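Local atomic coordinates of double-stranded RNA-binding protein 1 (Arabidopsis thaliana, PDB entry 3ADJ), a protein that binds double-stranded RNA and assists DICER-LIKE 1 in the accurate processing of primary and precursor microRNAs in the plant nucleus. Residues A[22-27]-A[40-45]. Sequence-based numbering, arbitrary orientation.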
# COMPACT_ATOMS: atom_id res chain seq x y z
N PRO A 22 3.26 4.80 8.50
CA PRO A 22 2.41 3.95 7.69
C PRO A 22 2.47 2.48 8.10
O PRO A 22 3.53 1.93 8.25
CB PRO A 22 2.98 4.14 6.29
CG PRO A 22 3.90 5.32 6.39
CD PRO A 22 4.43 5.26 7.73
N LEU A 23 1.30 1.88 8.30
CA LEU A 23 1.20 0.47 8.62
C LEU A 23 0.79 -0.26 7.35
O LEU A 23 -0.17 0.13 6.71
CB LEU A 23 0.16 0.23 9.71
CG LEU A 23 0.14 1.08 11.00
CD1 LEU A 23 -1.20 0.92 11.68
CD2 LEU A 23 1.28 0.77 11.97
N TYR A 24 1.54 -1.30 6.99
CA TYR A 24 1.30 -2.05 5.77
C TYR A 24 0.55 -3.32 6.11
O TYR A 24 0.87 -4.01 7.07
CB TYR A 24 2.63 -2.37 5.04
CG TYR A 24 3.35 -1.13 4.53
CD1 TYR A 24 4.03 -0.30 5.40
CD2 TYR A 24 3.30 -0.78 3.18
CE1 TYR A 24 4.67 0.84 4.94
CE2 TYR A 24 3.94 0.37 2.70
CZ TYR A 24 4.61 1.17 3.59
OH TYR A 24 5.24 2.30 3.15
N GLN A 25 -0.46 -3.64 5.34
CA GLN A 25 -1.17 -4.87 5.58
C GLN A 25 -1.20 -5.67 4.29
O GLN A 25 -0.93 -5.12 3.23
CB GLN A 25 -2.58 -4.58 6.06
CG GLN A 25 -3.14 -5.69 6.90
CD GLN A 25 -4.62 -5.76 6.81
OE1 GLN A 25 -5.17 -5.94 5.73
NE2 GLN A 25 -5.28 -5.64 7.96
N CYS A 26 -1.51 -6.96 4.40
CA CYS A 26 -1.54 -7.85 3.25
C CYS A 26 -2.76 -8.78 3.29
O CYS A 26 -3.18 -9.21 4.36
CB CYS A 26 -0.27 -8.68 3.19
SG CYS A 26 0.31 -8.94 1.53
N GLN A 27 -3.32 -9.07 2.12
CA GLN A 27 -4.45 -9.99 2.00
C GLN A 27 -4.33 -10.94 0.83
O GLN A 27 -3.51 -10.78 -0.04
CB GLN A 27 -5.75 -9.23 1.87
CG GLN A 27 -6.37 -8.83 3.17
CD GLN A 27 -7.17 -7.60 2.98
OE1 GLN A 27 -8.31 -7.66 2.54
NE2 GLN A 27 -6.56 -6.44 3.25
N CYS A 40 -2.64 -5.50 -1.13
CA CYS A 40 -1.85 -4.93 -0.04
C CYS A 40 -2.44 -3.62 0.35
O CYS A 40 -3.07 -2.96 -0.46
CB CYS A 40 -0.39 -4.72 -0.44
SG CYS A 40 0.64 -6.21 -0.38
N THR A 41 -2.21 -3.22 1.59
CA THR A 41 -2.81 -2.00 2.12
C THR A 41 -1.82 -1.12 2.87
O THR A 41 -0.88 -1.62 3.51
CB THR A 41 -3.97 -2.37 3.00
OG1 THR A 41 -5.06 -2.73 2.15
CG2 THR A 41 -4.36 -1.23 3.88
N VAL A 42 -2.02 0.19 2.76
CA VAL A 42 -1.21 1.17 3.46
C VAL A 42 -2.11 2.14 4.23
O VAL A 42 -2.95 2.82 3.65
CB VAL A 42 -0.25 1.88 2.48
CG1 VAL A 42 0.39 3.14 3.07
CG2 VAL A 42 0.83 0.94 2.08
N GLU A 43 -1.95 2.18 5.54
CA GLU A 43 -2.75 3.03 6.38
C GLU A 43 -1.87 4.16 6.88
O GLU A 43 -0.86 3.91 7.52
CB GLU A 43 -3.33 2.22 7.55
CG GLU A 43 -4.33 2.95 8.42
CD GLU A 43 -4.78 2.14 9.64
OE1 GLU A 43 -3.99 1.30 10.13
OE2 GLU A 43 -5.92 2.35 10.12
N ILE A 44 -2.24 5.38 6.53
CA ILE A 44 -1.59 6.58 7.05
C ILE A 44 -2.70 7.58 7.36
O ILE A 44 -3.54 7.89 6.49
CB ILE A 44 -0.67 7.24 6.00
CG1 ILE A 44 0.28 6.22 5.38
CG2 ILE A 44 0.13 8.37 6.62
CD1 ILE A 44 0.68 6.55 3.96
N GLY A 45 -2.72 8.07 8.59
CA GLY A 45 -3.63 9.15 8.98
C GLY A 45 -4.84 8.62 9.69
O GLY A 45 -5.14 8.98 10.83
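The ring of Y24 lies beside V42, pointing the same way off the sheet, and its CD2 and CE2 meet the CG2 methyl obliquely, CD2 at 3.2 Å. CG of Y24 stands anti to the carbonyl carbon (chi1 -65°), beside the backbone N; the ring then runs alongside V42. On the same face, C26 SG and C40 SG touch at 3.3 Å. Where the ladder ends, CB of P22 packs against CG1 of I44 at 3.5 Å. An alanine in place of Y24 would probably leave V42 CG2 without its aromatic neighbour and open a gap beside it. On the reverse face, L23 CD1 lies near E43 OE1, while Q25 CB and T41 CB meet at 4.0 Å. L23 pairs with E43 and Q25 with T41 through reciprocal backbone hydrogen bonds, Q25 N reaching T41 O at 2.8 Å. These pairs alternate with the non-hydrogen-bonded pairs Y24–V42 and C26–C40, as in a regular antiparallel hairpin. Within the second double-stranded RNA-binding domain, an alpha-beta-beta-beta-alpha fold, the Y24 face is backed by both helices: P22, Y24 and I44 touch L10 of helix 4-15, C40 meets A64 of helix 57-73, and strand 47-50 flanks 36-44.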